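Local coordinates for protein putative ATP binding component of ABC-transporter (Escherichia coli, PDB 2R5O) that probably binds the O-antigen polysaccharide through this C-terminal domain of Wzt, the ATP-binding component of an ABC transporter that exports the polysaccharide, at residues P64-N69 with I164-T169; V132-G137 with G176-K181. One frame throughout, in Å; residues are numbered along the deposited sequence. Where two conformers were deposited one is given.

Contact 1: residues P64-N69 with I164-T169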
ATOM      1  N   PRO A  64      -1.907 -19.564  -9.022  1.00 14.99           N
ATOM      2  CA  PRO A  64      -3.213 -19.065  -9.457  1.00 15.56           C
ATOM      3  C   PRO A  64      -3.618 -17.759  -8.789  1.00 14.79           C
ATOM      4  O   PRO A  64      -4.503 -17.063  -9.263  1.00 15.30           O
ATOM      5  CB  PRO A  64      -4.161 -20.210  -9.043  1.00 15.61           C
ATOM      6  CG  PRO A  64      -3.486 -20.843  -7.862  1.00 16.76           C
ATOM      7  CD  PRO A  64      -2.021 -20.812  -8.245  1.00 15.70           C
ATOM      8  N   SER A  65      -2.993 -17.423  -7.676  1.00 14.15           N
ATOM      9  CA  SER A  65      -3.145 -16.115  -7.051  1.00 13.80           C
ATOM     10  C   SER A  65      -1.883 -15.796  -6.299  1.00 13.28           C
ATOM     11  O   SER A  65      -1.045 -16.651  -6.120  1.00 14.24           O
ATOM     12  CB  SER A  65      -4.352 -16.085  -6.127  1.00 14.40           C
ATOM     13  OG  SER A  65      -4.169 -16.956  -5.013  1.00 15.27           O
ATOM     14  N   LEU A  66      -1.796 -14.550  -5.864  1.00 13.69           N
ATOM     15  CA  LEU A  66      -0.697 -14.028  -5.050  1.00 15.14           C
ATOM     16  C   LEU A  66      -1.230 -13.800  -3.639  1.00 16.75           C
ATOM     17  O   LEU A  66      -2.310 -13.267  -3.464  1.00 16.75           O
ATOM     18  CB  LEU A  66      -0.175 -12.742  -5.679  1.00 15.74           C
ATOM     19  CG  LEU A  66       0.203 -12.856  -7.151  1.00 15.65           C
ATOM     20  CD1 LEU A  66       0.629 -11.486  -7.691  1.00 16.96           C
ATOM     21  CD2 LEU A  66       1.289 -13.894  -7.393  1.00 16.45           C
ATOM     22  N   THR A  67      -0.524 -14.317  -2.628  1.00 17.67           N
ATOM     23  CA  THR A  67      -0.897 -14.136  -1.223  1.00 17.59           C
ATOM     24  C   THR A  67      -0.583 -12.704  -0.816  1.00 18.35           C
ATOM     25  O   THR A  67       0.539 -12.207  -1.029  1.00 18.14           O
ATOM     26  CB  THR A  67      -0.155 -15.153  -0.327  1.00 18.37           C
ATOM     27  OG1 THR A  67      -0.575 -16.474  -0.690  1.00 18.85           O
ATOM     28  CG2 THR A  67      -0.468 -14.939   1.140  1.00 20.54           C
ATOM     29  N   GLY A  68      -1.548 -12.055  -0.177  1.00 18.49           N
ATOM     30  CA  GLY A  68      -1.331 -10.708   0.336  1.00 18.00           C
ATOM     31  C   GLY A  68      -0.080 -10.644   1.196  1.00 18.99           C
ATOM     32  O   GLY A  68       0.122 -11.502   2.071  1.00 19.26           O
ATOM     33  N   ASN A  69       0.766  -9.652   0.917  1.00 18.54           N
ATOM     34  CA  ASN A  69       2.025  -9.358   1.649  1.00 19.94           C
ATOM     35  C   ASN A  69       3.205 -10.207   1.260  1.00 20.15           C
ATOM     36  O   ASN A  69       4.330  -9.961   1.705  1.00 21.45           O
ATOM     37  CB  ASN A  69       1.849  -9.369   3.167  1.00 20.72           C
ATOM     38  CG  ASN A  69       0.688  -8.523   3.622  1.00 23.24           C
ATOM     39  OD1 ASN A  69      -0.098  -8.946   4.485  1.00 25.99           O
ATOM     40  ND2 ASN A  69       0.531  -7.347   3.017  1.00 23.93           N
ATOM     41  N   ILE A 164      -1.862  -8.096 -18.046  1.00 14.16           N
ATOM     42  CA  ILE A 164      -1.883  -9.287 -17.212  1.00 13.85           C
ATOM     43  C   ILE A 164      -2.854  -9.053 -16.054  1.00 14.42           C
ATOM     44  O   ILE A 164      -2.852  -7.960 -15.457  1.00 14.93           O
ATOM     45  CB  ILE A 164      -0.457  -9.615 -16.684  1.00 14.64           C
ATOM     46  CG1 ILE A 164       0.517  -9.922 -17.845  1.00 14.03           C
ATOM     47  CG2 ILE A 164      -0.493 -10.763 -15.666  1.00 14.18           C
ATOM     48  CD1 ILE A 164       1.980  -9.756 -17.470  1.00 13.75           C
ATOM     49  N   ILE A 165      -3.698 -10.041 -15.758  1.00 14.03           N
ATOM     50  CA  ILE A 165      -4.575  -9.973 -14.584  1.00 14.99           C
ATOM     51  C   ILE A 165      -3.896 -10.716 -13.439  1.00 14.75           C
ATOM     52  O   ILE A 165      -3.371 -11.827 -13.607  1.00 15.48           O
ATOM     53  CB  ILE A 165      -6.024 -10.444 -14.867  0.65 15.82           C
ATOM     54  CG1 ILE A 165      -6.900 -10.218 -13.635  0.65 15.42           C
ATOM     55  CG2 ILE A 165      -6.067 -11.883 -15.348  0.65 16.60           C
ATOM     56  CD1 ILE A 165      -8.380 -10.206 -13.936  0.65 16.44           C
ATOM     57  N   LEU A 166      -3.888 -10.084 -12.267  1.00 13.96           N
ATOM     58  CA  LEU A 166      -3.393 -10.660 -11.024  1.00 14.94           C
ATOM     59  C   LEU A 166      -4.558 -10.857 -10.059  1.00 14.58           C
ATOM     60  O   LEU A 166      -5.385  -9.983  -9.893  1.00 15.76           O
ATOM     61  CB  LEU A 166      -2.401  -9.709 -10.346  1.00 14.38           C
ATOM     62  CG  LEU A 166      -1.194  -9.247 -11.173  1.00 14.16           C
ATOM     63  CD1 LEU A 166      -0.306  -8.315 -10.366  1.00 14.55           C
ATOM     64  CD2 LEU A 166      -0.375 -10.414 -11.692  1.00 15.38           C
ATOM     65  N   HIS A 167      -4.569 -12.004  -9.400  1.00 15.21           N
ATOM     66  CA  HIS A 167      -5.542 -12.322  -8.358  1.00 15.55           C
ATOM     67  C   HIS A 167      -4.810 -12.352  -7.050  1.00 15.99           C
ATOM     68  O   HIS A 167      -3.772 -13.015  -6.972  1.00 16.67           O
ATOM     69  CB  HIS A 167      -6.202 -13.690  -8.608  1.00 16.52           C
ATOM     70  CG  HIS A 167      -6.717 -13.865  -9.996  1.00 17.34           C
ATOM     71  ND1 HIS A 167      -7.773 -13.128 -10.492  1.00 19.83           N
ATOM     72  CD2 HIS A 167      -6.328 -14.685 -10.999  1.00 19.99           C
ATOM     73  CE1 HIS A 167      -8.011 -13.491 -11.741  1.00 19.60           C
ATOM     74  NE2 HIS A 167      -7.148 -14.431 -12.074  1.00 22.01           N
ATOM     75  N   VAL A 168      -5.309 -11.654  -6.030  1.00 15.67           N
ATOM     76  CA  VAL A 168      -4.709 -11.640  -4.692  1.00 16.08           C
ATOM     77  C   VAL A 168      -5.679 -12.293  -3.740  1.00 15.25           C
ATOM     78  O   VAL A 168      -6.859 -11.962  -3.742  1.00 14.67           O
ATOM     79  CB  VAL A 168      -4.384 -10.182  -4.209  1.00 15.95           C
ATOM     80  CG1 VAL A 168      -3.893 -10.183  -2.771  1.00 17.06           C
ATOM     81  CG2 VAL A 168      -3.334  -9.547  -5.128  1.00 16.65           C
ATOM     82  N   THR A 169      -5.150 -13.177  -2.916  1.00 16.01           N
ATOM     83  CA  THR A 169      -5.916 -13.874  -1.884  1.00 16.78           C
ATOM     84  C   THR A 169      -5.353 -13.613  -0.478  1.00 17.52           C
ATOM     85  O   THR A 169      -4.149 -13.403  -0.314  1.00 17.80           O
ATOM     86  CB  THR A 169      -5.998 -15.404  -2.122  1.00 17.05           C
ATOM     87  OG1 THR A 169      -4.687 -15.927  -2.369  1.00 18.23           O
ATOM     88  CG2 THR A 169      -6.879 -15.708  -3.319  1.00 18.25           C
TER
HETATM   89  O   HOH W   1      -3.273 -16.744  -0.104  1.00 18.68           O
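Three backbone hydrogen bonds tie Leu-66 and Gly-68 to strand 153-169. Leu-66 N donates to His-167 O at 2.7 Å, in the plane of that carbonyl; Thr-169 N returns a bond to Leu-66 O, and Gly-68 N then reaches Thr-169 O. Leu-66 is thus gripped through both its N and its O by the residues flanking Val-168. Its carbonyl also takes a CA-H...O contact from Val-168 CA at 3.1 Å.

The hydroxyls gather on the Thr-67 and Thr-169 face. Ser-65 OG lies 2.9 Å from Thr-169 OG1, a hydrogen bond between the two hydroxyls whose direction is left open. Thr-169 chi1 of 50° sets OG1 between its own N and carbonyl carbon, where a water joins it to Thr-67 OG1.

Apolar contact is on the other face: Leu-66 CD1 comes 4.3 Å from Leu-166 CD1, and both leucines rest on Phe-74 of strand 71-80. Beside the pairing, the His-167 ring turns its CD2 edge to Pro-64 O at 3.5 Å, while ND1 bonds Asp-138.

This is a short parallel beta pairing, adding strand 66-67 beside the end of a long strand in an immunoglobulin-like sandwich.

Contact 2: residues V132-G137 with G176-K181. With NA (sodium ion), chain K.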
ATOM      1  N   VAL A 132       3.345  -8.089  -2.374  1.00 18.24           N
ATOM      2  CA  VAL A 132       2.080  -7.689  -2.951  1.00 18.04           C
ATOM      3  C   VAL A 132       1.145  -7.244  -1.800  1.00 18.11           C
ATOM      4  O   VAL A 132       0.253  -7.981  -1.346  1.00 18.92           O
ATOM      5  CB  VAL A 132       1.504  -8.790  -3.834  1.00 18.93           C
ATOM      6  CG1 VAL A 132       0.207  -8.336  -4.495  1.00 19.24           C
ATOM      7  CG2 VAL A 132       2.544  -9.188  -4.918  1.00 18.20           C
ATOM      8  N   ASP A 133       1.386  -6.024  -1.341  1.00 17.99           N
ATOM      9  CA  ASP A 133       0.743  -5.447  -0.122  1.00 16.92           C
ATOM     10  C   ASP A 133      -0.637  -4.813  -0.498  1.00 16.94           C
ATOM     11  O   ASP A 133      -0.834  -3.604  -0.419  1.00 17.74           O
ATOM     12  CB  ASP A 133       1.697  -4.427   0.538  1.00 18.33           C
ATOM     13  CG  ASP A 133       2.897  -5.053   1.228  1.00 18.37           C
ATOM     14  OD1 ASP A 133       2.923  -6.269   1.457  1.00 21.46           O
ATOM     15  OD2 ASP A 133       3.860  -4.319   1.570  1.00 21.41           O
ATOM     16  N   LEU A 134      -1.527  -5.677  -0.992  1.00 17.79           N
ATOM     17  CA  LEU A 134      -2.832  -5.335  -1.533  1.00 16.93           C
ATOM     18  C   LEU A 134      -3.888  -6.222  -0.917  1.00 17.36           C
ATOM     19  O   LEU A 134      -3.598  -7.327  -0.433  1.00 18.43           O
ATOM     20  CB  LEU A 134      -2.881  -5.509  -3.066  1.00 16.29           C
ATOM     21  CG  LEU A 134      -1.873  -4.693  -3.871  1.00 16.79           C
ATOM     22  CD1 LEU A 134      -1.987  -4.994  -5.337  1.00 16.87           C
ATOM     23  CD2 LEU A 134      -2.017  -3.214  -3.635  1.00 16.59           C
ATOM     24  N   ASN A 135      -5.126  -5.738  -0.893  1.00 16.50           N
ATOM     25  CA  ASN A 135      -6.224  -6.517  -0.345  1.00 16.42           C
ATOM     26  C   ASN A 135      -6.652  -7.586  -1.361  1.00 16.57           C
ATOM     27  O   ASN A 135      -6.256  -7.581  -2.535  1.00 17.21           O
ATOM     28  CB  ASN A 135      -7.403  -5.585  -0.000  1.00 16.51           C
ATOM     29  CG  ASN A 135      -8.193  -6.043   1.211  1.00 16.57           C
ATOM     30  OD1 ASN A 135      -7.997  -7.155   1.702  1.00 17.41           O
ATOM     31  ND2 ASN A 135      -9.070  -5.180   1.697  1.00 15.94           N
ATOM     32  N   SER A 136      -7.466  -8.530  -0.917  1.00 16.96           N
ATOM     33  CA  SER A 136      -7.995  -9.537  -1.841  1.00 17.74           C
ATOM     34  C   SER A 136      -8.672  -8.846  -3.001  1.00 16.93           C
ATOM     35  O   SER A 136      -9.328  -7.805  -2.805  1.00 17.98           O
ATOM     36  CB  SER A 136      -9.066 -10.405  -1.176  1.00 18.74           C
ATOM     37  OG  SER A 136      -8.509 -11.203  -0.156  1.00 21.51           O
ATOM     38  N   GLY A 137      -8.531  -9.406  -4.205  1.00 17.39           N
ATOM     39  CA  GLY A 137      -9.193  -8.864  -5.384  1.00 16.22           C
ATOM     40  C   GLY A 137      -8.345  -9.052  -6.629  1.00 16.08           C
ATOM     41  O   GLY A 137      -7.390  -9.799  -6.626  1.00 16.64           O
ATOM     42  N   GLY A 176     -10.286  -1.505   2.598  1.00 18.11           N
ATOM     43  CA  GLY A 176      -9.632  -0.744   1.586  1.00 17.61           C
ATOM     44  C   GLY A 176      -8.903  -1.599   0.612  1.00 16.84           C
ATOM     45  O   GLY A 176      -9.324  -2.716   0.284  1.00 17.87           O
ATOM     46  N   VAL A 177      -7.852  -1.049   0.068  1.00 15.07           N
ATOM     47  CA  VAL A 177      -7.179  -1.681  -1.057  1.00 15.51           C
ATOM     48  C   VAL A 177      -5.710  -1.926  -0.840  1.00 14.84           C
ATOM     49  O   VAL A 177      -5.166  -2.902  -1.369  1.00 14.99           O
ATOM     50  CB  VAL A 177      -7.462  -0.889  -2.357  1.00 15.89           C
ATOM     51  CG1 VAL A 177      -7.173   0.589  -2.230  1.00 16.01           C
ATOM     52  CG2 VAL A 177      -6.770  -1.499  -3.543  1.00 16.66           C
ATOM     53  N   ILE A 178      -5.054  -1.049  -0.081  1.00 14.88           N
ATOM     54  CA  ILE A 178      -3.602  -1.148   0.117  1.00 15.76           C
ATOM     55  C   ILE A 178      -3.289  -1.477   1.567  1.00 16.23           C
ATOM     56  O   ILE A 178      -3.898  -0.943   2.495  1.00 16.44           O
ATOM     57  CB  ILE A 178      -2.909   0.149  -0.330  1.00 15.96           C
ATOM     58  CG1 ILE A 178      -3.459   1.400   0.368  1.00 16.71           C
ATOM     59  CG2 ILE A 178      -3.053   0.295  -1.840  1.00 16.09           C
ATOM     60  CD1 ILE A 178      -2.534   2.578   0.347  1.00 17.61           C
ATOM     61  N   ASP A 179      -2.305  -2.343   1.761  1.00 15.60           N
ATOM     62  CA  ASP A 179      -1.941  -2.790   3.090  1.00 14.91           C
ATOM     63  C   ASP A 179      -0.738  -2.004   3.600  1.00 14.30           C
ATOM     64  O   ASP A 179       0.392  -2.247   3.161  1.00 14.05           O
ATOM     65  CB  ASP A 179      -1.642  -4.276   3.109  1.00 15.18           C
ATOM     66  CG  ASP A 179      -1.582  -4.842   4.492  1.00 15.39           C
ATOM     67  OD1 ASP A 179      -1.640  -4.103   5.491  1.00 14.24           O
ATOM     68  OD2 ASP A 179      -1.497  -6.083   4.578  1.00 18.41           O
ATOM     69  N   LEU A 180      -0.969  -1.089   4.539  1.00 13.84           N
ATOM     70  CA  LEU A 180       0.108  -0.326   5.155  1.00 13.87           C
ATOM     71  C   LEU A 180       0.764  -1.068   6.333  1.00 12.91           C
ATOM     72  O   LEU A 180       1.699  -0.573   6.932  1.00 13.49           O
ATOM     73  CB  LEU A 180      -0.404   1.044   5.603  1.00 13.56           C
ATOM     74  CG  LEU A 180      -0.761   1.963   4.431  1.00 15.08           C
ATOM     75  CD1 LEU A 180      -1.433   3.224   4.933  1.00 16.66           C
ATOM     76  CD2 LEU A 180       0.478   2.305   3.554  1.00 16.36           C
ATOM     77  N   LYS A 181       0.270  -2.255   6.686  1.00 11.83           N
ATOM     78  CA  LYS A 181       0.974  -3.163   7.602  1.00 12.33           C
ATOM     79  C   LYS A 181       1.214  -2.561   8.981  1.00 13.24           C
ATOM     80  O   LYS A 181       2.284  -2.688   9.564  1.00 14.63           O
ATOM     81  CB  LYS A 181       2.280  -3.662   6.965  1.00 13.42           C
ATOM     82  CG  LYS A 181       2.035  -4.448   5.691  1.00 14.73           C
ATOM     83  CD  LYS A 181       3.261  -5.161   5.117  1.00 16.71           C
ATOM     84  CE  LYS A 181       3.758  -6.290   6.019  1.00 19.35           C
ATOM     85  NZ  LYS A 181       5.120  -6.743   5.643  1.00 20.66           N
TER
HETATM   86 NA    NA K  12      -2.500  -4.487   8.016  1.00 23.07          NA
HETATM   87  O   HOH W   2       4.955  -7.495   3.112  1.00 21.60           O
HETATM   88  O   HOH W   3       3.230  -1.867   2.732  1.00 25.50           O
HETATM   89  O   HOH W   4       6.218  -4.653   3.220  1.00 40.55           O
HETATM   90  O   HOH W   5      -2.194  -7.875   2.007  1.00 19.92           O
HETATM   91  O   HOH W   6      -2.014  -7.272   7.130  1.00 56.38           O
HETATM   92  O   HOH W   7      -4.931  -5.517   8.765  1.00 25.40           O
HETATM   93  O   HOH W   8      -0.708  -5.331  10.068  1.00 22.29           O
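Asp-133 and Lys-181 meet through the lysine's aliphatic part, their side chains crossing at about a right angle. From Asp-133 CB, which lies 3.7 Å from Asp-179 O, the chain passes to CG, set beside the backbone N by a chi1 of -72°, and on to a carboxylate near Lys-181 CD. OD1 accepts from Asn-69 ND2 and from a water that in turn accepts from Lys-181 NZ. OD2 takes two waters: one also donates to Asp-179 O, the other has a weak bond from NZ. The opposite charges do not touch, with OD1 and NZ 4.8 Å apart, and are joined by water instead.

The backbones make a single bridge at Leu-134 and Ile-178. Asp-179 N donates to Asp-133 O in a nearly straight bond (172°), although the donor stands well above the carbonyl plane. Asn-135 N reaches Val-177 O at 2.9 Å, also from above the carbonyl plane but in a less straight bond. Asn-135 continues with its side chain: ND2 donates to Gly-176 O, which lies in the plane of the amide, and bonds Phe-174 O as well. Leu-134 CD2 touches Ile-178 CG2 at 4.1 Å, and both side chains pack on Leu-101.

Asp-179 OD1 binds the sodium ion at 2.7 Å and accepts from Lys-181 N in an Asx turn. Three waters and Tyr-102 OH of the second subunit are the ion's other ligands. One of those waters also donates to OD2, which Asn-69 ND2 bonds too.

With sodium on one carboxylate and the lysine ammonium linked by water to the other, the negative charge of the two aspartates is probably partly offset, and the metal connects this loop pair to the other subunit.

Contacts 1 and 2 lie on the same side of the chain's centre, their own centres about 11 Å apart, and their segments alternate along the chain: 64-69, 132-137, 164-169, 176-181. Strand 137-147, which begins at the end of 132-137, pairs antiparallel with strand 153-169 of contact 1, and Val-168 N probably bonds Gly-137 O at 2.9 Å. Asn-69, at the end of 64-69, carries the first segment of contact 1 to both aspartates of contact 2. Contact 1 sits within the sandwich, where strand 153-169 faces strand 71-80 of the other sheet, whereas contact 2 follows the chain outward to the subunit interface, where Gly-176 pairs with a strand of the second subunit, consistent with the domain-swapped dimer.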